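PDB 6UH2: short chain dehydrogenase from Leptospira borgpetersenii serovar Hardjo-bovis, which binds NAD+ and probably catalyses the NAD(P)-dependent oxidation of an alcohol or reduction of a carbonyl group. Local coordinates for residues S83-N88 and K137-K142; D16-K21 and E38-V43; H182-L187 and I196-I201. One frame throughout, in Å; residues are numbered along the deposited sequence.

Contact 1. Residues S83-N88 and K137-K142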
ATOM      1  N   SER B  83      -1.214 -17.471 -28.407  1.00 22.88           N
ATOM      2  CA  SER B  83      -0.646 -18.712 -27.895  1.00 27.77           C
ATOM      3  C   SER B  83      -1.028 -18.947 -26.434  1.00 24.07           C
ATOM      4  O   SER B  83      -1.299 -20.087 -26.036  1.00 30.80           O
ATOM      5  CB  SER B  83       0.870 -18.684 -28.068  1.00 34.49           C
ATOM      6  OG  SER B  83       1.469 -19.803 -27.454  1.00 45.65           O
ATOM      7  N   LEU B  84      -1.047 -17.888 -25.617  1.00 23.87           N
ATOM      8  CA  LEU B  84      -1.441 -18.038 -24.219  1.00 20.63           C
ATOM      9  C   LEU B  84      -2.874 -18.531 -24.106  1.00 27.67           C
ATOM     10  O   LEU B  84      -3.173 -19.416 -23.294  1.00 26.62           O
ATOM     11  CB  LEU B  84      -1.282 -16.715 -23.471  1.00 22.97           C
ATOM     12  CG  LEU B  84       0.149 -16.198 -23.285  1.00 23.38           C
ATOM     13  CD1 LEU B  84       0.148 -14.849 -22.607  1.00 21.47           C
ATOM     14  CD2 LEU B  84       0.967 -17.196 -22.485  1.00 23.68           C
ATOM     15  N   GLU B  85      -3.778 -17.971 -24.912  1.00 26.03           N
ATOM     16  CA  GLU B  85      -5.162 -18.431 -24.889  1.00 33.30           C
ATOM     17  C   GLU B  85      -5.264 -19.869 -25.386  1.00 33.17           C
ATOM     18  O   GLU B  85      -5.966 -20.699 -24.786  1.00 26.81           O
ATOM     19  CB  GLU B  85      -6.034 -17.493 -25.733  1.00 32.42           C
ATOM     20  CG  GLU B  85      -7.517 -17.807 -25.656  1.00 35.63           C
ATOM     21  CD  GLU B  85      -8.368 -16.854 -26.482  1.00 36.68           C
ATOM     22  OE1 GLU B  85      -7.856 -15.795 -26.900  1.00 36.36           O
ATOM     23  OE2 GLU B  85      -9.550 -17.176 -26.720  1.00 44.94           O
ATOM     24  N   ASN B  86      -4.554 -20.185 -26.475  1.00 31.62           N
ATOM     25  CA  ASN B  86      -4.582 -21.532 -27.029  1.00 27.37           C
ATOM     26  C   ASN B  86      -4.119 -22.559 -26.009  1.00 25.92           C
ATOM     27  O   ASN B  86      -4.645 -23.677 -25.962  1.00 27.77           O
ATOM     28  CB  ASN B  86      -3.698 -21.611 -28.274  1.00 29.51           C
ATOM     29  CG  ASN B  86      -4.308 -20.920 -29.477  1.00 39.46           C
ATOM     30  OD1 ASN B  86      -5.398 -20.353 -29.403  1.00 39.20           O
ATOM     31  ND2 ASN B  86      -3.592 -20.955 -30.595  1.00 40.51           N
ATOM     32  N   GLN B  87      -3.133 -22.200 -25.187  1.00 24.12           N
ATOM     33  CA  GLN B  87      -2.532 -23.113 -24.226  1.00 26.06           C
ATOM     34  C   GLN B  87      -3.192 -23.057 -22.858  1.00 27.91           C
ATOM     35  O   GLN B  87      -2.656 -23.640 -21.909  1.00 27.80           O
ATOM     36  CB  GLN B  87      -1.039 -22.813 -24.074  1.00 24.24           C
ATOM     37  CG  GLN B  87      -0.208 -23.007 -25.326  1.00 31.57           C
ATOM     38  CD  GLN B  87       1.225 -22.573 -25.107  1.00 44.45           C
ATOM     39  OE1 GLN B  87       1.937 -23.153 -24.293  1.00 52.74           O
ATOM     40  NE2 GLN B  87       1.647 -21.529 -25.810  1.00 46.36           N
ATOM     41  N   ASN B  88      -4.322 -22.362 -22.728  1.00 26.14           N
ATOM     42  CA  ASN B  88      -4.968 -22.163 -21.430  1.00 23.58           C
ATOM     43  C   ASN B  88      -3.981 -21.584 -20.428  1.00 25.62           C
ATOM     44  O   ASN B  88      -3.849 -22.058 -19.296  1.00 29.29           O
ATOM     45  CB  ASN B  88      -5.575 -23.463 -20.896  1.00 29.97           C
ATOM     46  CG  ASN B  88      -6.590 -24.056 -21.839  1.00 37.18           C
ATOM     47  OD1 ASN B  88      -7.629 -23.449 -22.114  1.00 44.58           O
ATOM     48  ND2 ASN B  88      -6.299 -25.249 -22.345  1.00 35.65           N
ATOM     49  N   LYS B 137     -11.980  -9.502 -20.273  1.00 20.05           N
ATOM     50  CA  LYS B 137     -13.367  -9.116 -20.526  1.00 25.23           C
ATOM     51  C   LYS B 137     -14.102 -10.198 -21.304  1.00 26.02           C
ATOM     52  O   LYS B 137     -15.278 -10.479 -21.042  1.00 28.98           O
ATOM     53  CB  LYS B 137     -13.389  -7.779 -21.274  1.00 25.66           C
ATOM     54  CG  LYS B 137     -14.767  -7.261 -21.673  1.00 31.31           C
ATOM     55  CD  LYS B 137     -14.613  -5.980 -22.481  1.00 35.62           C
ATOM     56  CE  LYS B 137     -15.926  -5.538 -23.103  1.00 42.83           C
ATOM     57  NZ  LYS B 137     -15.710  -4.406 -24.044  1.00 43.72           N
ATOM     58  N   GLU B 138     -13.411 -10.838 -22.244  1.00 24.72           N
ATOM     59  CA  GLU B 138     -14.048 -11.855 -23.067  1.00 26.57           C
ATOM     60  C   GLU B 138     -14.273 -13.144 -22.286  1.00 35.85           C
ATOM     61  O   GLU B 138     -15.296 -13.815 -22.464  1.00 32.68           O
ATOM     62  CB  GLU B 138     -13.191 -12.111 -24.302  1.00 34.32           C
ATOM     63  CG  GLU B 138     -13.731 -13.161 -25.231  1.00 44.82           C
ATOM     64  CD  GLU B 138     -12.709 -13.574 -26.254  1.00 58.16           C
ATOM     65  OE1 GLU B 138     -12.314 -12.722 -27.078  1.00 63.76           O
ATOM     66  OE2 GLU B 138     -12.281 -14.745 -26.221  1.00 63.16           O
ATOM     67  N   LYS B 139     -13.328 -13.506 -21.418  1.00 31.85           N
ATOM     68  CA  LYS B 139     -13.427 -14.722 -20.619  1.00 30.14           C
ATOM     69  C   LYS B 139     -14.167 -14.519 -19.303  1.00 31.59           C
ATOM     70  O   LYS B 139     -14.408 -15.501 -18.591  1.00 31.56           O
ATOM     71  CB  LYS B 139     -12.027 -15.276 -20.323  1.00 25.99           C
ATOM     72  CG  LYS B 139     -11.212 -15.648 -21.558  1.00 27.13           C
ATOM     73  CD  LYS B 139     -11.712 -16.951 -22.181  1.00 35.59           C
ATOM     74  CE  LYS B 139     -10.921 -17.307 -23.430  1.00 40.27           C
ATOM     75  NZ  LYS B 139     -11.247 -18.675 -23.927  1.00 45.60           N
ATOM     76  N   GLY B 140     -14.526 -13.283 -18.962  1.00 32.24           N
ATOM     77  CA  GLY B 140     -15.109 -12.999 -17.664  1.00 28.07           C
ATOM     78  C   GLY B 140     -14.165 -13.200 -16.496  1.00 31.31           C
ATOM     79  O   GLY B 140     -14.612 -13.567 -15.403  1.00 29.69           O
ATOM     80  N   LYS B 141     -12.868 -12.972 -16.692  1.00 27.92           N
ATOM     81  CA  LYS B 141     -11.887 -13.179 -15.633  1.00 25.77           C
ATOM     82  C   LYS B 141     -11.679 -11.892 -14.843  1.00 28.93           C
ATOM     83  O   LYS B 141     -11.459 -10.819 -15.424  1.00 23.23           O
ATOM     84  CB  LYS B 141     -10.553 -13.666 -16.208  1.00 29.87           C
ATOM     85  CG  LYS B 141      -9.492 -13.904 -15.128  1.00 42.03           C
ATOM     86  CD  LYS B 141      -8.326 -14.761 -15.616  1.00 42.07           C
ATOM     87  CE  LYS B 141      -8.703 -16.215 -15.710  1.00 39.35           C
ATOM     88  NZ  LYS B 141      -8.006 -17.067 -14.699  1.00 33.61           N
ATOM     89  N   LYS B 142     -11.722 -12.003 -13.516  1.00 26.04           N
ATOM     90  CA  LYS B 142     -11.557 -10.836 -12.646  1.00 23.32           C
ATOM     91  C   LYS B 142     -10.075 -10.580 -12.358  1.00 24.93           C
ATOM     92  O   LYS B 142      -9.606 -10.661 -11.227  1.00 24.87           O
ATOM     93  CB  LYS B 142     -12.347 -11.031 -11.357  1.00 20.87           C
TER
HETATM   94  O   HOH W   1      -9.642 -13.877 -27.068  1.00 41.17           O
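The C-terminal ends of two helices of the Rossmann fold, 74-86 and 111-139, meet here at the protein surface, where Glu85 of the first approaches Glu138 and Lys139 of the second. Glu85 forms a salt bridge with Lys139, its OE2 3.6 Å from Lys139 NZ. Glu85 OE2 is equally 3.6 Å from Lys139 CE, so it lies against the last methylene as well as the amine. Glu85 is extended, with CG anti to the backbone N (chi1 -174°), and this carries the carboxylate toward helix 111-139. Lys139 instead bends at chi2 (-75°), and its end comes to the glutamate at a slant. A second acid joins them: OE2 of Glu138 is 3.7 Å from OE2 of Glu85. Water 1 lies 2.6 Å from Glu85 OE1 and 2.9 Å from Glu138 OE2, the latter a weak bond. It has more acceptors in reach than protons, so it may not serve both at once. Helix 74-86 ends in a Schellman motif with Asn88 as its C-prime residue. The closeness of Glu85 and Glu138 would probably raise the proton affinity of both. The amine of Lys139 probably offsets part of their repulsion, and the water may help. The long salt bridge and small buried area imply a loose electrostatic contact.

Contact 2. Residues D16-K21 and E38-V43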
ATOM      1  N   ASP B  16      -1.570 -19.945  -0.070  1.00 24.06           N
ATOM      2  CA  ASP B  16      -2.953 -20.343  -0.336  1.00 26.45           C
ATOM      3  C   ASP B  16      -3.579 -19.472  -1.416  1.00 24.05           C
ATOM      4  O   ASP B  16      -4.415 -19.941  -2.192  1.00 30.38           O
ATOM      5  CB  ASP B  16      -3.805 -20.252   0.931  1.00 29.06           C
ATOM      6  CG  ASP B  16      -3.359 -21.207   2.009  1.00 41.00           C
ATOM      7  OD1 ASP B  16      -2.667 -22.195   1.680  1.00 43.66           O
ATOM      8  OD2 ASP B  16      -3.704 -20.969   3.188  1.00 45.30           O
ATOM      9  N   GLU B  17      -3.200 -18.195  -1.458  1.00 23.95           N
ATOM     10  CA  GLU B  17      -3.789 -17.238  -2.391  1.00 33.03           C
ATOM     11  C   GLU B  17      -3.243 -17.395  -3.806  1.00 28.13           C
ATOM     12  O   GLU B  17      -4.000 -17.350  -4.783  1.00 27.28           O
ATOM     13  CB  GLU B  17      -3.516 -15.822  -1.894  1.00 38.78           C
ATOM     14  CG  GLU B  17      -3.965 -14.741  -2.826  1.00 47.20           C
ATOM     15  CD  GLU B  17      -5.176 -14.027  -2.297  1.00 42.46           C
ATOM     16  OE1 GLU B  17      -5.422 -14.111  -1.073  1.00 42.96           O
ATOM     17  OE2 GLU B  17      -5.882 -13.401  -3.109  1.00 41.89           O
ATOM     18  N   PHE B  18      -1.938 -17.567  -3.938  1.00 19.81           N
ATOM     19  CA  PHE B  18      -1.289 -17.503  -5.239  1.00 19.52           C
ATOM     20  C   PHE B  18      -1.061 -18.860  -5.902  1.00 19.52           C
ATOM     21  O   PHE B  18      -0.625 -18.892  -7.058  1.00 19.28           O
ATOM     22  CB  PHE B  18       0.047 -16.776  -5.100  1.00 20.91           C
ATOM     23  CG  PHE B  18      -0.096 -15.293  -4.819  1.00 20.97           C
ATOM     24  CD1 PHE B  18      -0.922 -14.497  -5.609  1.00 21.90           C
ATOM     25  CD2 PHE B  18       0.597 -14.703  -3.779  1.00 22.50           C
ATOM     26  CE1 PHE B  18      -1.044 -13.122  -5.359  1.00 19.92           C
ATOM     27  CE2 PHE B  18       0.479 -13.338  -3.523  1.00 35.26           C
ATOM     28  CZ  PHE B  18      -0.343 -12.550  -4.311  1.00 21.51           C
ATOM     29  N   GLN B  19      -1.352 -19.978  -5.217  1.00 16.25           N
ATOM     30  CA  GLN B  19      -0.975 -21.279  -5.774  1.00 14.82           C
ATOM     31  C   GLN B  19      -1.728 -21.594  -7.060  1.00 18.18           C
ATOM     32  O   GLN B  19      -1.225 -22.357  -7.892  1.00 16.90           O
ATOM     33  CB  GLN B  19      -1.190 -22.395  -4.747  1.00 14.42           C
ATOM     34  CG  GLN B  19      -2.635 -22.704  -4.424  1.00 18.13           C
ATOM     35  CD  GLN B  19      -2.768 -23.895  -3.483  1.00 20.51           C
ATOM     36  OE1 GLN B  19      -2.127 -23.941  -2.437  1.00 24.54           O
ATOM     37  NE2 GLN B  19      -3.601 -24.864  -3.855  1.00 19.23           N
ATOM     38  N   ASP B  20      -2.918 -21.021  -7.258  1.00 14.34           N
ATOM     39  CA  ASP B  20      -3.680 -21.265  -8.478  1.00 15.40           C
ATOM     40  C   ASP B  20      -3.613 -20.085  -9.434  1.00 15.30           C
ATOM     41  O   ASP B  20      -4.419 -19.997 -10.366  1.00 18.38           O
ATOM     42  CB  ASP B  20      -5.139 -21.619  -8.148  1.00 17.30           C
ATOM     43  CG  ASP B  20      -5.934 -20.436  -7.591  1.00 23.45           C
ATOM     44  OD1 ASP B  20      -5.334 -19.409  -7.220  1.00 21.50           O
ATOM     45  OD2 ASP B  20      -7.178 -20.533  -7.531  1.00 24.77           O
ATOM     46  N   LYS B  21      -2.660 -19.179  -9.223  1.00 13.72           N
ATOM     47  CA  LYS B  21      -2.575 -17.959 -10.008  1.00 14.26           C
ATOM     48  C   LYS B  21      -1.454 -18.060 -11.033  1.00 16.93           C
ATOM     49  O   LYS B  21      -0.415 -18.694 -10.801  1.00 18.35           O
ATOM     50  CB  LYS B  21      -2.350 -16.739  -9.096  1.00 20.24           C
ATOM     51  CG  LYS B  21      -3.535 -16.422  -8.167  1.00 15.20           C
ATOM     52  CD  LYS B  21      -4.806 -16.243  -8.997  1.00 17.27           C
ATOM     53  CE  LYS B  21      -6.003 -15.823  -8.168  1.00 26.23           C
ATOM     54  NZ  LYS B  21      -6.116 -16.618  -6.947  1.00 24.52           N
ATOM     55  N   GLU B  38      11.050 -14.656  -8.552  1.00 14.43           N
ATOM     56  CA  GLU B  38      11.448 -15.579  -7.500  1.00 15.63           C
ATOM     57  C   GLU B  38      10.410 -15.634  -6.383  1.00 15.50           C
ATOM     58  O   GLU B  38      10.080 -16.717  -5.890  1.00 15.48           O
ATOM     59  CB  GLU B  38      12.809 -15.156  -6.948  1.00 25.25           C
ATOM     60  CG  GLU B  38      13.587 -16.251  -6.252  1.00 41.93           C
ATOM     61  CD  GLU B  38      14.949 -15.770  -5.794  1.00 55.40           C
ATOM     62  OE1 GLU B  38      15.074 -15.364  -4.620  1.00 54.67           O
ATOM     63  OE2 GLU B  38      15.888 -15.776  -6.622  1.00 65.10           O
ATOM     64  N   SER B  39       9.875 -14.473  -5.976  1.00 15.81           N
ATOM     65  CA  SER B  39       8.916 -14.439  -4.871  1.00 16.97           C
ATOM     66  C   SER B  39       7.604 -15.125  -5.239  1.00 14.42           C
ATOM     67  O   SER B  39       7.060 -15.909  -4.450  1.00 14.74           O
ATOM     68  CB  SER B  39       8.663 -12.993  -4.450  1.00 18.34           C
ATOM     69  OG  SER B  39       9.841 -12.435  -3.911  1.00 19.57           O
ATOM     70  N   TYR B  40       7.078 -14.846  -6.433  1.00 13.98           N
ATOM     71  CA  TYR B  40       5.849 -15.509  -6.848  1.00 16.28           C
ATOM     72  C   TYR B  40       6.045 -17.014  -6.988  1.00 15.41           C
ATOM     73  O   TYR B  40       5.174 -17.797  -6.594  1.00 14.22           O
ATOM     74  CB  TYR B  40       5.342 -14.919  -8.160  1.00 16.63           C
ATOM     75  CG  TYR B  40       4.456 -13.711  -7.977  1.00 14.36           C
ATOM     76  CD1 TYR B  40       3.197 -13.828  -7.393  1.00 17.28           C
ATOM     77  CD2 TYR B  40       4.872 -12.455  -8.396  1.00 13.00           C
ATOM     78  CE1 TYR B  40       2.370 -12.709  -7.234  1.00 14.52           C
ATOM     79  CE2 TYR B  40       4.062 -11.344  -8.237  1.00 15.92           C
ATOM     80  CZ  TYR B  40       2.815 -11.474  -7.665  1.00 17.87           C
ATOM     81  OH  TYR B  40       2.015 -10.362  -7.522  1.00 17.37           O
ATOM     82  N   LEU B  41       7.186 -17.447  -7.530  1.00 12.31           N
ATOM     83  CA  LEU B  41       7.432 -18.888  -7.607  1.00 15.00           C
ATOM     84  C   LEU B  41       7.482 -19.524  -6.220  1.00 19.53           C
ATOM     85  O   LEU B  41       7.043 -20.667  -6.042  1.00 17.05           O
ATOM     86  CB  LEU B  41       8.734 -19.167  -8.360  1.00 16.20           C
ATOM     87  CG  LEU B  41       8.728 -18.869  -9.856  1.00 18.79           C
ATOM     88  CD1 LEU B  41      10.146 -18.977 -10.398  1.00 17.23           C
ATOM     89  CD2 LEU B  41       7.768 -19.810 -10.597  1.00 17.54           C
ATOM     90  N   SER B  42       7.990 -18.801  -5.218  1.00 20.25           N
ATOM     91  CA  SER B  42       8.119 -19.407  -3.899  1.00 19.83           C
ATOM     92  C   SER B  42       6.774 -19.568  -3.195  1.00 23.06           C
ATOM     93  O   SER B  42       6.667 -20.393  -2.281  1.00 22.82           O
ATOM     94  CB  SER B  42       9.079 -18.595  -3.033  1.00 19.61           C
ATOM     95  OG  SER B  42       8.430 -17.440  -2.535  1.00 29.30           O
ATOM     96  N   VAL B  43       5.744 -18.827  -3.610  1.00 18.59           N
ATOM     97  CA  VAL B  43       4.399 -18.998  -3.060  1.00 22.62           C
ATOM     98  C   VAL B  43       3.525 -19.778  -4.040  1.00 19.19           C
ATOM     99  O   VAL B  43       2.301 -19.610  -4.066  1.00 19.57           O
ATOM    100  CB  VAL B  43       3.767 -17.642  -2.687  1.00 21.27           C
ATOM    101  CG1 VAL B  43       4.562 -17.008  -1.536  1.00 16.97           C
ATOM    102  CG2 VAL B  43       3.712 -16.693  -3.895  1.00 20.24           C
TER
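This is a buried contact between two helices of the Rossmann fold, beside its parallel sheet, made by Phe18, Tyr40 and Val43. It joins the C-terminal end of helix 12-18 to that of helix 31-42, the helix that follows the first strand of the parallel sheet, 22-26. Phe18 is its centre. Tyr40 and Phe18 form a T-shaped (edge-to-face) pair, with centroids 5.2 Å apart and planes at 77°. Tyr40 supplies the edge: its CE1 stands over the centre of the Phe18 ring, 3.8 Å above the plane. The opposite face of Phe18 carries CG of Glu17, offset toward the rim. Val43 adds an aliphatic contact. Val43 CG2, set between the backbone N and the carbonyl carbon, reaches Phe18 CD2 at 3.7 Å. The side chains of Phe18 and Val43 run side by side and point the same way. Phe238 of helix 231-240 meets both rings and also touches Val43. The hydroxyl of Tyr40 is hydrogen-bonded to Thr241 OG1, so this buried polar group has a partner and the ring is held at its far end. A type I turn from Phe18 to Lys21 leads into strand 22-26. Lys21 NZ braces the turn, donating to Glu17 O at 3.1 Å and forming a salt bridge with Asp20 OD1 at 2.9 Å.

Contact 3. Residues H182-L187 and I196-I201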
ATOM      1  N   HIS B 182      -1.029   7.931 -14.010  1.00 11.17           N
ATOM      2  CA  HIS B 182      -2.370   8.417 -14.324  1.00 11.55           C
ATOM      3  C   HIS B 182      -3.130   7.406 -15.172  1.00 11.64           C
ATOM      4  O   HIS B 182      -4.355   7.299 -15.050  1.00 11.23           O
ATOM      5  CB  HIS B 182      -2.302   9.784 -15.023  1.00 10.82           C
ATOM      6  CG  HIS B 182      -3.541  10.605 -14.846  1.00 12.83           C
ATOM      7  ND1 HIS B 182      -4.095  10.851 -13.609  1.00 13.41           N
ATOM      8  CD2 HIS B 182      -4.340  11.229 -15.747  1.00 14.83           C
ATOM      9  CE1 HIS B 182      -5.187  11.585 -13.754  1.00 13.95           C
ATOM     10  NE2 HIS B 182      -5.354  11.834 -15.041  1.00 13.00           N
ATOM     11  N   PHE B 183      -2.420   6.642 -16.005  1.00  6.91           N
ATOM     12  CA  PHE B 183      -3.047   5.532 -16.730  1.00 10.89           C
ATOM     13  C   PHE B 183      -3.635   4.508 -15.766  1.00 11.58           C
ATOM     14  O   PHE B 183      -4.695   3.927 -16.026  1.00 13.98           O
ATOM     15  CB  PHE B 183      -2.017   4.860 -17.639  1.00  8.15           C
ATOM     16  CG  PHE B 183      -2.548   3.666 -18.384  1.00 14.60           C
ATOM     17  CD1 PHE B 183      -3.511   3.822 -19.369  1.00 16.87           C
ATOM     18  CD2 PHE B 183      -2.086   2.391 -18.103  1.00 16.46           C
ATOM     19  CE1 PHE B 183      -4.022   2.716 -20.059  1.00 16.74           C
ATOM     20  CE2 PHE B 183      -2.574   1.287 -18.797  1.00 17.48           C
ATOM     21  CZ  PHE B 183      -3.535   1.447 -19.777  1.00 15.00           C
ATOM     22  N   THR B 184      -2.948   4.276 -14.651  1.00 11.39           N
ATOM     23  CA  THR B 184      -3.453   3.372 -13.623  1.00 15.14           C
ATOM     24  C   THR B 184      -4.823   3.810 -13.128  1.00 14.10           C
ATOM     25  O   THR B 184      -5.745   2.990 -13.000  1.00 12.15           O
ATOM     26  CB  THR B 184      -2.458   3.325 -12.473  1.00 12.29           C
ATOM     27  OG1 THR B 184      -1.203   2.832 -12.953  1.00  9.50           O
ATOM     28  CG2 THR B 184      -2.972   2.442 -11.353  1.00  8.82           C
ATOM     29  N   LYS B 185      -4.968   5.104 -12.822  1.00 12.49           N
ATOM     30  CA  LYS B 185      -6.264   5.632 -12.405  1.00 12.82           C
ATOM     31  C   LYS B 185      -7.284   5.525 -13.526  1.00 12.08           C
ATOM     32  O   LYS B 185      -8.444   5.168 -13.290  1.00 15.64           O
ATOM     33  CB  LYS B 185      -6.129   7.096 -11.963  1.00 17.13           C
ATOM     34  CG  LYS B 185      -5.109   7.332 -10.844  1.00 15.91           C
ATOM     35  CD  LYS B 185      -5.013   8.826 -10.502  1.00 19.54           C
ATOM     36  CE  LYS B 185      -4.307   9.065  -9.175  1.00 30.86           C
ATOM     37  NZ  LYS B 185      -2.947   8.495  -9.177  1.00 30.67           N
ATOM     38  N   TYR B 186      -6.878   5.850 -14.754  1.00 13.59           N
ATOM     39  CA  TYR B 186      -7.811   5.789 -15.874  1.00 13.31           C
ATOM     40  C   TYR B 186      -8.355   4.379 -16.067  1.00 14.93           C
ATOM     41  O   TYR B 186      -9.575   4.173 -16.185  1.00 10.94           O
ATOM     42  CB  TYR B 186      -7.123   6.251 -17.151  1.00 13.14           C
ATOM     43  CG  TYR B 186      -8.038   6.245 -18.360  1.00 16.79           C
ATOM     44  CD1 TYR B 186      -8.227   5.078 -19.115  1.00 16.05           C
ATOM     45  CD2 TYR B 186      -8.707   7.398 -18.748  1.00 11.47           C
ATOM     46  CE1 TYR B 186      -9.059   5.070 -20.231  1.00 20.18           C
ATOM     47  CE2 TYR B 186      -9.536   7.405 -19.871  1.00 18.11           C
ATOM     48  CZ  TYR B 186      -9.708   6.238 -20.604  1.00 18.10           C
ATOM     49  OH  TYR B 186     -10.531   6.238 -21.710  1.00 18.01           O
ATOM     50  N   LEU B 187      -7.454   3.399 -16.149  1.00 13.33           N
ATOM     51  CA  LEU B 187      -7.888   2.044 -16.442  1.00 15.10           C
ATOM     52  C   LEU B 187      -8.614   1.435 -15.251  1.00 19.70           C
ATOM     53  O   LEU B 187      -9.541   0.634 -15.435  1.00 15.13           O
ATOM     54  CB  LEU B 187      -6.694   1.184 -16.844  1.00  9.99           C
ATOM     55  CG  LEU B 187      -7.112  -0.186 -17.388  1.00 15.58           C
ATOM     56  CD1 LEU B 187      -7.987  -0.001 -18.635  1.00 15.55           C
ATOM     57  CD2 LEU B 187      -5.891  -1.019 -17.681  1.00 14.98           C
ATOM     58  N   ILE B 196     -12.153  -5.870 -12.718  1.00 19.84           N
ATOM     59  CA  ILE B 196     -10.701  -5.854 -12.880  1.00 19.04           C
ATOM     60  C   ILE B 196     -10.153  -4.691 -12.066  1.00 13.07           C
ATOM     61  O   ILE B 196     -10.614  -3.555 -12.222  1.00 19.21           O
ATOM     62  CB  ILE B 196     -10.321  -5.724 -14.369  1.00 15.48           C
ATOM     63  CG1 ILE B 196     -10.705  -6.998 -15.130  1.00 15.57           C
ATOM     64  CG2 ILE B 196      -8.828  -5.401 -14.562  1.00 16.62           C
ATOM     65  CD1 ILE B 196     -10.730  -6.819 -16.634  1.00 19.09           C
ATOM     66  N   ARG B 197      -9.177  -4.964 -11.198  1.00 12.32           N
ATOM     67  CA  ARG B 197      -8.510  -3.925 -10.423  1.00 11.91           C
ATOM     68  C   ARG B 197      -7.184  -3.537 -11.069  1.00 14.67           C
ATOM     69  O   ARG B 197      -6.498  -4.373 -11.664  1.00 14.58           O
ATOM     70  CB  ARG B 197      -8.252  -4.382  -8.977  1.00 11.10           C
ATOM     71  CG  ARG B 197      -9.520  -4.737  -8.216  1.00 12.81           C
ATOM     72  CD  ARG B 197      -9.282  -4.793  -6.713  1.00 16.24           C
ATOM     73  NE  ARG B 197      -8.649  -6.042  -6.261  1.00 16.01           N
ATOM     74  CZ  ARG B 197      -7.432  -6.117  -5.730  1.00 19.83           C
ATOM     75  NH1 ARG B 197      -6.695  -5.010  -5.578  1.00 14.42           N
ATOM     76  NH2 ARG B 197      -6.961  -7.297  -5.322  1.00 15.97           N
ATOM     77  N   VAL B 198      -6.806  -2.264 -10.907  1.00 12.38           N
ATOM     78  CA  VAL B 198      -5.589  -1.714 -11.504  1.00 13.13           C
ATOM     79  C   VAL B 198      -4.941  -0.794 -10.477  1.00 16.79           C
ATOM     80  O   VAL B 198      -5.570   0.175 -10.030  1.00 12.35           O
ATOM     81  CB  VAL B 198      -5.860  -0.931 -12.800  1.00 15.40           C
ATOM     82  CG1 VAL B 198      -4.527  -0.516 -13.459  1.00 12.09           C
ATOM     83  CG2 VAL B 198      -6.757  -1.732 -13.790  1.00 12.37           C
ATOM     84  N   ASN B 199      -3.695  -1.098 -10.096  1.00  9.92           N
ATOM     85  CA  ASN B 199      -2.950  -0.282  -9.143  1.00 11.57           C
ATOM     86  C   ASN B 199      -1.518  -0.121  -9.638  1.00 13.63           C
ATOM     87  O   ASN B 199      -1.116  -0.694 -10.655  1.00 12.82           O
ATOM     88  CB  ASN B 199      -2.978  -0.884  -7.724  1.00 12.80           C
ATOM     89  CG  ASN B 199      -4.375  -0.932  -7.146  1.00 14.29           C
ATOM     90  OD1 ASN B 199      -4.942   0.101  -6.783  1.00 12.73           O
ATOM     91  ND2 ASN B 199      -4.945  -2.138  -7.055  1.00  9.19           N
ATOM     92  N   CYS B 200      -0.754   0.699  -8.919  1.00 12.57           N
ATOM     93  CA  CYS B 200       0.598   1.049  -9.322  1.00 12.22           C
ATOM     94  C   CYS B 200       1.500   1.049  -8.097  1.00 13.41           C
ATOM     95  O   CYS B 200       1.076   1.461  -7.011  1.00 13.95           O
ATOM     96  CB  CYS B 200       0.623   2.435  -9.996  1.00 13.41           C
ATOM     97  SG  CYS B 200       2.174   2.852 -10.806  1.00 16.92           S
ATOM     98  N   ILE B 201       2.745   0.607  -8.266  1.00  9.84           N
ATOM     99  CA  ILE B 201       3.762   0.756  -7.230  1.00 11.72           C
ATOM    100  C   ILE B 201       4.852   1.667  -7.769  1.00 13.08           C
ATOM    101  O   ILE B 201       5.335   1.468  -8.891  1.00 16.59           O
ATOM    102  CB  ILE B 201       4.344  -0.596  -6.774  1.00 14.45           C
ATOM    103  CG1 ILE B 201       3.360  -1.278  -5.828  1.00 17.57           C
ATOM    104  CG2 ILE B 201       5.671  -0.392  -6.028  1.00 15.10           C
ATOM    105  CD1 ILE B 201       3.845  -2.621  -5.283  1.00 18.57           C
TER
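Thr184 and Leu187 of helix 171-191 pack on Val198, Asn199 and Cys200 of strand 197-203, a helix-on-sheet contact in the Rossmann fold. A short loop joins the helix to the strand, and the short segments run nearly antiparallel (167°), with axes 7.2 Å apart. Thr184 presses its methyl on the strand backbone: Thr184 CG2 is 3.4 Å from Asn199 C. This CG2 is anti to the backbone N, while Thr184 OG1 lies beside that N and meets Cys200 CB at 3.5 Å. Val198 fits between the two helix residues. Val198 CG1 faces Thr184 CG2 at 4.0 Å, and Val198 CG2 meets Leu187 CG, the two side chains crossing at about a right angle. In the next shell, the buried hydroxyl of Thr184 is hydrogen-bonded to Ile180 O, one turn earlier in the helix, and to Asn147 ND2 on strand 144-148. These bonds fix the rotation of the threonine and tie helix to sheet. The side chain of Asn199 starts away from the helix, and its OD1 accepts from Gln251 N. The side chain of Cys200 lies about 7 Å from that of Lys177, an NAD+-binding residue of the same helix. Cys200 SG stands 4.0 Å from Thr184 OG1.

Contacts 2 and 3 are buried, while contact 1 is on the surface. Chemistry follows place. Contact 1 relies on charge and a water, contact 2 on aromatic rings and a valine, and contact 3 on a threonine, a leucine, a valine and a cysteine between helix and strand. Contacts 1 and 2 each join the ends of two helices. Contact 3 joins a helix to the sheet. No two share a helix or strand, but helix 231-240 touches both contact 2 and the strand of contact 3. Helix 111-139 of contact 1 packs on Leu187 and Ile196 of contact 3. Contacts 1 and 3 meet where Lys141 O lies 3.9 Å from Ile196 CG1. Contact 2 touches neither.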